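Local coordinates for protein GH127 beta-L-arabinofuranoside (Geobacillus stearothermophilus, PDB 4QK0) that probably hydrolyses terminal beta-L-arabinofuranosyl linkages in arabinose-containing sugars, as a glycoside hydrolase of family GH127, at residues Y226-E231 with H250-P255; N572-R577 with E601-S606. All coordinates share one frame; numbering follows the deposited sequence.

Contact 1 of 2, residues Y226-E231 with H250-P255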
ATOM      1  N   TYR A 226      19.237 -11.142  24.928  1.00 36.47           N
ATOM      2  CA  TYR A 226      18.674 -11.832  23.752  1.00 32.47           C
ATOM      3  C   TYR A 226      19.633 -12.833  23.156  1.00 27.89           C
ATOM      4  O   TYR A 226      20.739 -12.488  22.759  1.00 29.08           O
ATOM      5  CB  TYR A 226      18.320 -10.798  22.687  1.00 36.88           C
ATOM      6  CG  TYR A 226      17.072  -9.952  22.930  1.00 36.68           C
ATOM      7  CD1 TYR A 226      15.879 -10.530  23.288  1.00 34.89           C
ATOM      8  CD2 TYR A 226      17.098  -8.581  22.719  1.00 40.16           C
ATOM      9  CE1 TYR A 226      14.743  -9.774  23.442  1.00 41.86           C
ATOM     10  CE2 TYR A 226      15.964  -7.810  22.872  1.00 38.28           C
ATOM     11  CZ  TYR A 226      14.791  -8.409  23.235  1.00 41.20           C
ATOM     12  OH  TYR A 226      13.628  -7.662  23.444  1.00 38.84           O
ATOM     13  N   TYR A 227      19.227 -14.082  23.085  1.00 28.44           N
ATOM     14  CA  TYR A 227      20.030 -15.081  22.392  1.00 27.78           C
ATOM     15  C   TYR A 227      20.436 -14.623  20.989  1.00 27.07           C
ATOM     16  O   TYR A 227      21.586 -14.820  20.575  1.00 28.78           O
ATOM     17  CB  TYR A 227      19.308 -16.425  22.313  1.00 26.74           C
ATOM     18  CG  TYR A 227      20.049 -17.380  21.434  1.00 30.48           C
ATOM     19  CD1 TYR A 227      21.336 -17.805  21.761  1.00 33.11           C
ATOM     20  CD2 TYR A 227      19.507 -17.824  20.259  1.00 30.79           C
ATOM     21  CE1 TYR A 227      22.050 -18.638  20.923  1.00 31.16           C
ATOM     22  CE2 TYR A 227      20.204 -18.664  19.432  1.00 33.61           C
ATOM     23  CZ  TYR A 227      21.471 -19.066  19.754  1.00 33.17           C
ATOM     24  OH  TYR A 227      22.122 -19.918  18.916  1.00 32.18           O
ATOM     25  N   PHE A 228      19.517 -14.023  20.238  1.00 27.52           N
ATOM     26  CA  PHE A 228      19.866 -13.667  18.855  1.00 28.61           C
ATOM     27  C   PHE A 228      20.925 -12.606  18.810  1.00 27.38           C
ATOM     28  O   PHE A 228      21.688 -12.537  17.852  1.00 28.73           O
ATOM     29  CB  PHE A 228      18.622 -13.225  18.036  1.00 25.23           C
ATOM     30  CG  PHE A 228      17.622 -14.312  17.792  1.00 24.49           C
ATOM     31  CD1 PHE A 228      18.015 -15.660  17.621  1.00 23.75           C
ATOM     32  CD2 PHE A 228      16.293 -14.015  17.699  1.00 23.82           C
ATOM     33  CE1 PHE A 228      17.108 -16.666  17.369  1.00 20.09           C
ATOM     34  CE2 PHE A 228      15.365 -15.027  17.445  1.00 24.06           C
ATOM     35  CZ  PHE A 228      15.774 -16.344  17.288  1.00 23.71           C
ATOM     36  N   ASP A 229      20.958 -11.734  19.815  1.00 30.75           N
ATOM     37  CA  ASP A 229      22.060 -10.741  19.886  1.00 32.77           C
ATOM     38  C   ASP A 229      23.378 -11.415  20.201  1.00 32.32           C
ATOM     39  O   ASP A 229      24.404 -11.047  19.659  1.00 34.68           O
ATOM     40  CB  ASP A 229      21.768  -9.643  20.930  1.00 34.10           C
ATOM     41  CG  ASP A 229      20.775  -8.608  20.441  1.00 35.18           C
ATOM     42  OD1 ASP A 229      20.523  -8.517  19.215  1.00 38.18           O
ATOM     43  OD2 ASP A 229      20.195  -7.905  21.296  1.00 44.51           O
ATOM     44  N   GLN A 230      23.348 -12.417  21.071  1.00 33.67           N
ATOM     45  CA  GLN A 230      24.579 -13.130  21.437  1.00 35.87           C
ATOM     46  C   GLN A 230      25.149 -13.837  20.236  1.00 33.36           C
ATOM     47  O   GLN A 230      26.332 -13.714  19.981  1.00 30.94           O
ATOM     48  CB  GLN A 230      24.340 -14.120  22.590  1.00 38.50           C
ATOM     49  CG  GLN A 230      23.874 -13.458  23.895  1.00 42.45           C
ATOM     50  CD  GLN A 230      23.428 -14.446  24.970  1.00 42.94           C
ATOM     51  OE1 GLN A 230      22.759 -15.451  24.705  1.00 41.66           O
ATOM     52  NE2 GLN A 230      23.778 -14.137  26.206  1.00 47.94           N
ATOM     53  N   GLU A 231      24.339 -14.590  19.490  1.00 33.88           N
ATOM     54  CA  GLU A 231      24.919 -15.314  18.332  1.00 34.52           C
ATOM     55  C   GLU A 231      25.343 -14.380  17.211  1.00 34.41           C
ATOM     56  O   GLU A 231      26.340 -14.631  16.517  1.00 36.04           O
ATOM     57  CB  GLU A 231      24.002 -16.441  17.801  1.00 34.67           C
ATOM     58  CG  GLU A 231      22.607 -16.035  17.388  1.00 32.91           C
ATOM     59  CD  GLU A 231      21.966 -16.999  16.394  1.00 33.91           C
ATOM     60  OE1 GLU A 231      21.248 -16.512  15.493  1.00 28.85           O
ATOM     61  OE2 GLU A 231      22.159 -18.247  16.513  1.00 32.24           O
ATOM     62  N   HIS A 250      10.164 -12.357  14.746  1.00 23.93           N
ATOM     63  CA  HIS A 250      10.246 -13.761  15.238  1.00 26.68           C
ATOM     64  C   HIS A 250       9.463 -14.008  16.559  1.00 25.72           C
ATOM     65  O   HIS A 250       9.568 -15.080  17.134  1.00 24.66           O
ATOM     66  CB  HIS A 250      11.685 -14.133  15.556  1.00 24.25           C
ATOM     67  CG  HIS A 250      12.667 -13.718  14.530  1.00 26.23           C
ATOM     68  ND1 HIS A 250      13.296 -12.487  14.557  1.00 31.32           N
ATOM     69  CD2 HIS A 250      13.166 -14.373  13.457  1.00 24.85           C
ATOM     70  CE1 HIS A 250      14.118 -12.390  13.524  1.00 25.83           C
ATOM     71  NE2 HIS A 250      14.098 -13.536  12.876  1.00 27.01           N
ATOM     72  N   GLN A 251       8.702 -13.017  17.018  1.00 24.05           N
ATOM     73  CA  GLN A 251       8.004 -13.081  18.303  1.00 22.58           C
ATOM     74  C   GLN A 251       8.965 -13.481  19.447  1.00 22.57           C
ATOM     75  O   GLN A 251       8.595 -14.231  20.338  1.00 22.03           O
ATOM     76  CB  GLN A 251       6.795 -14.034  18.245  1.00 24.58           C
ATOM     77  CG  GLN A 251       5.772 -13.661  17.168  1.00 24.19           C
ATOM     78  CD  GLN A 251       6.107 -14.196  15.771  1.00 23.80           C
ATOM     79  OE1 GLN A 251       6.830 -15.189  15.632  1.00 24.82           O
ATOM     80  NE2 GLN A 251       5.580 -13.542  14.744  1.00 22.10           N
ATOM     81  N   ALA A 252      10.165 -12.931  19.384  1.00 21.91           N
ATOM     82  CA  ALA A 252      11.199 -13.130  20.340  1.00 24.30           C
ATOM     83  C   ALA A 252      11.573 -11.818  21.012  1.00 25.17           C
ATOM     84  O   ALA A 252      12.689 -11.676  21.504  1.00 28.77           O
ATOM     85  CB  ALA A 252      12.410 -13.733  19.670  1.00 25.64           C
ATOM     86  N   HIS A 253      10.637 -10.866  21.071  1.00 26.58           N
ATOM     87  CA  HIS A 253      10.869  -9.525  21.644  1.00 28.45           C
ATOM     88  C   HIS A 253      10.697  -9.530  23.173  1.00 29.79           C
ATOM     89  O   HIS A 253      11.393  -8.814  23.891  1.00 28.89           O
ATOM     90  CB  HIS A 253       9.954  -8.473  21.006  1.00 28.86           C
ATOM     91  CG  HIS A 253       8.510  -8.851  21.001  1.00 29.11           C
ATOM     92  ND1 HIS A 253       8.054 -10.017  20.428  1.00 28.61           N
ATOM     93  CD2 HIS A 253       7.404  -8.185  21.423  1.00 28.23           C
ATOM     94  CE1 HIS A 253       6.737 -10.085  20.554  1.00 29.06           C
ATOM     95  NE2 HIS A 253       6.320  -8.986  21.161  1.00 27.00           N
ATOM     96  N   ILE A 254       9.792 -10.363  23.653  1.00 33.43           N
ATOM     97  CA  ILE A 254       9.508 -10.529  25.073  1.00 33.78           C
ATOM     98  C   ILE A 254       8.995 -11.948  25.293  1.00 31.18           C
ATOM     99  O   ILE A 254       8.584 -12.602  24.361  1.00 29.18           O
ATOM    100  CB  ILE A 254       8.398  -9.552  25.562  1.00 36.04           C
ATOM    101  CG1 ILE A 254       7.072  -9.821  24.821  1.00 34.65           C
ATOM    102  CG2 ILE A 254       8.832  -8.113  25.407  1.00 37.51           C
ATOM    103  CD1 ILE A 254       6.004  -8.746  25.035  1.00 40.41           C
ATOM    104  N   PRO A 255       8.963 -12.405  26.543  1.00 28.23           N
ATOM    105  CA  PRO A 255       8.558 -13.757  26.759  1.00 27.17           C
ATOM    106  C   PRO A 255       7.126 -14.001  26.345  1.00 27.32           C
ATOM    107  O   PRO A 255       6.304 -13.095  26.400  1.00 29.42           O
ATOM    108  CB  PRO A 255       8.784 -13.950  28.281  1.00 29.17           C
ATOM    109  CG  PRO A 255       9.893 -12.984  28.629  1.00 29.05           C
ATOM    110  CD  PRO A 255       9.570 -11.790  27.749  1.00 30.59           C
TER

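Contact 2 of 2, residues N572-R577 with E601-S606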
ATOM      1  N   ASN A 572     -17.380  -0.095  -8.419  1.00 30.74           N
ATOM      2  CA  ASN A 572     -18.599   0.614  -8.864  1.00 31.45           C
ATOM      3  C   ASN A 572     -19.841  -0.306  -8.919  1.00 32.21           C
ATOM      4  O   ASN A 572     -20.598  -0.348  -9.921  1.00 34.53           O
ATOM      5  CB  ASN A 572     -18.335   1.218 -10.249  1.00 33.47           C
ATOM      6  CG  ASN A 572     -19.487   2.043 -10.749  1.00 38.29           C
ATOM      7  OD1 ASN A 572     -20.090   2.846 -10.008  1.00 43.60           O
ATOM      8  ND2 ASN A 572     -19.798   1.872 -12.017  1.00 39.49           N
ATOM      9  N   LEU A 573     -19.986  -1.117  -7.879  1.00 32.97           N
ATOM     10  CA  LEU A 573     -21.149  -1.995  -7.679  1.00 33.01           C
ATOM     11  C   LEU A 573     -21.583  -1.760  -6.274  1.00 28.84           C
ATOM     12  O   LEU A 573     -20.768  -1.808  -5.355  1.00 30.35           O
ATOM     13  CB  LEU A 573     -20.800  -3.470  -7.781  1.00 35.26           C
ATOM     14  CG  LEU A 573     -21.160  -4.264  -9.034  1.00 37.43           C
ATOM     15  CD1 LEU A 573     -20.751  -5.712  -8.825  1.00 38.88           C
ATOM     16  CD2 LEU A 573     -22.625  -4.232  -9.347  1.00 40.51           C
ATOM     17  N   PHE A 574     -22.861  -1.482  -6.119  1.00 26.70           N
ATOM     18  CA  PHE A 574     -23.444  -1.101  -4.866  1.00 28.29           C
ATOM     19  C   PHE A 574     -24.601  -2.051  -4.608  1.00 33.90           C
ATOM     20  O   PHE A 574     -25.471  -2.257  -5.463  1.00 38.64           O
ATOM     21  CB  PHE A 574     -23.881   0.381  -4.886  1.00 27.48           C
ATOM     22  CG  PHE A 574     -22.735   1.332  -5.116  1.00 27.22           C
ATOM     23  CD1 PHE A 574     -22.252   1.576  -6.397  1.00 27.24           C
ATOM     24  CD2 PHE A 574     -22.109   1.940  -4.049  1.00 27.88           C
ATOM     25  CE1 PHE A 574     -21.179   2.421  -6.607  1.00 28.88           C
ATOM     26  CE2 PHE A 574     -21.043   2.774  -4.238  1.00 26.22           C
ATOM     27  CZ  PHE A 574     -20.569   3.022  -5.533  1.00 29.87           C
ATOM     28  N   LEU A 575     -24.592  -2.651  -3.424  1.00 34.86           N
ATOM     29  CA  LEU A 575     -25.606  -3.604  -3.068  1.00 36.14           C
ATOM     30  C   LEU A 575     -26.552  -2.897  -2.173  1.00 32.34           C
ATOM     31  O   LEU A 575     -26.196  -2.566  -1.057  1.00 33.29           O
ATOM     32  CB  LEU A 575     -24.952  -4.820  -2.384  1.00 37.65           C
ATOM     33  CG  LEU A 575     -25.923  -5.936  -2.012  1.00 45.35           C
ATOM     34  CD1 LEU A 575     -26.592  -6.533  -3.250  1.00 48.51           C
ATOM     35  CD2 LEU A 575     -25.232  -7.078  -1.271  1.00 49.77           C
ATOM     36  N   PRO A 576     -27.777  -2.647  -2.622  1.00 35.27           N
ATOM     37  CA  PRO A 576     -28.750  -2.066  -1.681  1.00 35.82           C
ATOM     38  C   PRO A 576     -29.133  -3.025  -0.569  1.00 38.02           C
ATOM     39  O   PRO A 576     -29.139  -4.244  -0.771  1.00 33.68           O
ATOM     40  CB  PRO A 576     -29.989  -1.819  -2.533  1.00 34.96           C
ATOM     41  CG  PRO A 576     -29.596  -2.096  -3.918  1.00 37.25           C
ATOM     42  CD  PRO A 576     -28.389  -2.970  -3.911  1.00 35.86           C
ATOM     43  N   ARG A 577     -29.398  -2.479   0.616  1.00 54.41           N
ATOM     44  CA  ARG A 577     -29.775  -3.280   1.830  1.00 68.05           C
ATOM     45  C   ARG A 577     -30.988  -4.180   1.587  1.00 56.03           C
ATOM     46  O   ARG A 577     -31.062  -5.271   2.123  1.00 56.68           O
ATOM     47  CB  ARG A 577     -30.033  -2.385   3.104  1.00 75.30           C
ATOM     48  CG  ARG A 577     -31.256  -1.451   3.062  1.00 78.82           C
ATOM     49  CD  ARG A 577     -31.064  -0.349   2.017  1.00 85.14           C
ATOM     50  NE  ARG A 577     -31.724  -0.518   0.705  1.00 81.18           N
ATOM     51  CZ  ARG A 577     -31.460   0.280  -0.341  1.00 81.18           C
ATOM     52  NH1 ARG A 577     -30.551   1.261  -0.241  1.00 78.97           N
ATOM     53  NH2 ARG A 577     -32.099   0.116  -1.486  1.00 79.40           N
ATOM     54  N   GLU A 601     -26.599  -2.126  -8.077  1.00 30.55           N
ATOM     55  CA  GLU A 601     -26.587  -0.863  -8.785  1.00 33.30           C
ATOM     56  C   GLU A 601     -25.182  -0.455  -9.147  1.00 31.98           C
ATOM     57  O   GLU A 601     -24.272  -0.614  -8.348  1.00 28.80           O
ATOM     58  CB  GLU A 601     -27.138   0.233  -7.893  1.00 34.27           C
ATOM     59  CG  GLU A 601     -28.602   0.127  -7.624  1.00 41.34           C
ATOM     60  CD  GLU A 601     -29.147   1.302  -6.803  1.00 48.73           C
ATOM     61  OE1 GLU A 601     -28.468   2.365  -6.706  1.00 52.95           O
ATOM     62  OE2 GLU A 601     -30.251   1.139  -6.247  1.00 54.11           O
ATOM     63  N   ARG A 602     -25.033   0.090 -10.351  1.00 33.91           N
ATOM     64  CA  ARG A 602     -23.822   0.742 -10.793  1.00 32.07           C
ATOM     65  C   ARG A 602     -24.044   2.226 -11.106  1.00 31.35           C
ATOM     66  O   ARG A 602     -25.101   2.643 -11.549  1.00 31.38           O
ATOM     67  CB  ARG A 602     -23.327   0.116 -12.056  1.00 32.88           C
ATOM     68  CG  ARG A 602     -22.963  -1.342 -11.967  1.00 35.43           C
ATOM     69  CD  ARG A 602     -22.169  -1.665 -13.195  1.00 35.15           C
ATOM     70  NE  ARG A 602     -21.462  -2.932 -13.130  1.00 33.73           N
ATOM     71  CZ  ARG A 602     -20.208  -3.076 -12.719  1.00 31.57           C
ATOM     72  NH1 ARG A 602     -19.517  -2.063 -12.207  1.00 33.56           N
ATOM     73  NH2 ARG A 602     -19.655  -4.259 -12.766  1.00 34.80           N
ATOM     74  N   VAL A 603     -23.014   3.012 -10.886  1.00 30.76           N
ATOM     75  CA  VAL A 603     -23.019   4.385 -11.351  1.00 37.97           C
ATOM     76  C   VAL A 603     -22.783   4.394 -12.852  1.00 37.65           C
ATOM     77  O   VAL A 603     -21.907   3.702 -13.355  1.00 38.17           O
ATOM     78  CB  VAL A 603     -21.944   5.216 -10.619  1.00 39.27           C
ATOM     79  CG1 VAL A 603     -21.830   6.620 -11.188  1.00 39.53           C
ATOM     80  CG2 VAL A 603     -22.308   5.268  -9.136  1.00 42.81           C
ATOM     81  N   ASP A 604     -23.538   5.222 -13.541  1.00 44.13           N
ATOM     82  CA  ASP A 604     -23.441   5.354 -14.997  1.00 52.08           C
ATOM     83  C   ASP A 604     -22.239   6.200 -15.406  1.00 49.42           C
ATOM     84  O   ASP A 604     -22.156   7.374 -15.076  1.00 42.85           O
ATOM     85  CB  ASP A 604     -24.742   5.964 -15.520  1.00 62.98           C
ATOM     86  CG  ASP A 604     -24.911   5.859 -17.036  1.00 67.18           C
ATOM     87  OD1 ASP A 604     -23.953   5.596 -17.798  1.00 77.36           O
ATOM     88  OD2 ASP A 604     -26.066   6.038 -17.460  1.00 73.13           O
ATOM     89  N   GLU A 605     -21.288   5.563 -16.092  1.00 63.84           N
ATOM     90  CA  GLU A 605     -20.100   6.245 -16.636  1.00 74.84           C
ATOM     91  C   GLU A 605     -20.470   6.971 -17.944  1.00 84.76           C
ATOM     92  O   GLU A 605     -19.916   8.020 -18.225  1.00 94.96           O
ATOM     93  CB  GLU A 605     -18.910   5.286 -16.887  1.00 68.31           C
ATOM     94  CG  GLU A 605     -18.590   4.294 -15.775  1.00 67.94           C
ATOM     95  CD  GLU A 605     -17.195   3.674 -15.902  1.00 61.93           C
ATOM     96  OE1 GLU A 605     -16.910   2.567 -15.310  1.00 56.92           O
ATOM     97  OE2 GLU A 605     -16.386   4.308 -16.614  1.00 54.50           O
ATOM     98  N   SER A 606     -21.414   6.421 -18.725  1.00 91.20           N
ATOM     99  CA  SER A 606     -21.929   7.080 -19.939  1.00 87.10           C
ATOM    100  C   SER A 606     -22.373   8.502 -19.669  1.00 84.99           C
ATOM    101  O   SER A 606     -22.096   9.389 -20.457  1.00 92.94           O
ATOM    102  CB  SER A 606     -23.098   6.301 -20.512  1.00 87.69           C
ATOM    103  OG  SER A 606     -22.669   5.027 -20.934  1.00 86.47           O
TER
HETATM  104  O   HOH W   1     -18.938   0.773 -14.239  1.00 39.09           O

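Contact 1 of 2, residues Y226-E231 with H250-P255
Tyr-226 is the N-cap of helix 227-234, and its side chain reaches from the helix start to the loop 250-255. CG stands anti to the carbonyl carbon (chi1 -75°), so the ring leaves the helix and points its hydroxyl at the loop backbone. Tyr-226 OH donates to His-253 O at 2.6 Å. The donor lies in the carbonyl plane, on a lone pair, with a C=O...donor angle of 131°. The same oxygen sits at the ring edge. Nearby, Tyr-226 CE1 meets Ala-252 O at 3.4 Å. An alanine here would remove the phenol and would probably leave His-253 O without this donor and the loop less firmly held to the helix start. Two residues into the helix, CG of Phe-228 is likewise anti to the carbonyl carbon, and the ring turns toward the loop. Its CE2 comes over one face of the His-250 imidazole, offset toward the rim. The edge of Phe-228 meets the face of His-250, with ring centroids 5.3 Å apart and planes at 57°. CE2 of Phe-228 also packs on Ala-252 CB at 3.9 Å. Tyr-188 adds a second edge-to-face partner to Phe-228. Farther along the helix, Asp-229 OD1 bonds to Tyr-247 OH, just before the loop segment. The contact thus joins the helix to an irregular loop of the catalytic domain by one directed hydrogen bond beside a small aromatic and apolar patch.

Contact 2 of 2, residues N572-R577 with E601-S606
The Arg-602 guanidinium has Leu-573 CG over the centre of one face and Asn-572 ND2 at its edge. The Phe-574 ring holds Glu-601 O and Asn-572 OD1 at its edge, near its plane. Phe-574 CE1 meets Val-603 CG2 at 4.0 Å. These groups flank the open end of an antiparallel beta hairpin, strands 574-586 and 593-603, in the C-terminal domain. Phe-574 and Glu-601 form a single hydrogen-bonded pair: Phe-574 N gives to Glu-601 O at 2.8 Å, and Glu-601 N gives to Phe-574 O at 2.9 Å. Beyond it, the amide of Asn-572 takes over from the backbone. CG is anti to the backbone N (chi1 -176°), which brings both amide atoms to Val-603. Asn-572 OD1 accepts from Val-603 N at 3.1 Å, with the donor above the carbonyl plane. The Arg-602 guanidinium is anchored by Asn-566 O and Asn-569 O, while Glu-601 OE1 bonds to Thr-620 OG1. Gln-542 of the second subunit bonds to Glu-605 OE1, so this end lies at the dimer contact. A water accepts from Asn-572 ND2 and donates to Glu-605 OE1. Asn-572 ND2 also gives a nearly straight bond to Val-603 O, 3.1 Å long with an N-H...O angle of 172°.

From the N terminus, the chain passes strand 15-18 and then the earlier helices of the catalytic domain. Contact 1 then closes a short loop, with 18 residues between its segments, by bringing 250-255 back to the start of helix 227-234. The chain continues through the rest of that domain and the middle domain before contact 2 opens. There 23 residues, 13 of them in strands, separate 572-577 from 601-606, and the contact closes the open end of a hairpin. The two loops follow in series and neither nest nor cross. The centres of contacts 1 and 2 are about 51 Å apart. Contact 1 ties a helix start to a loop, and no other chain touches it; contact 2 ties two strands of one chain and also borders the second subunit.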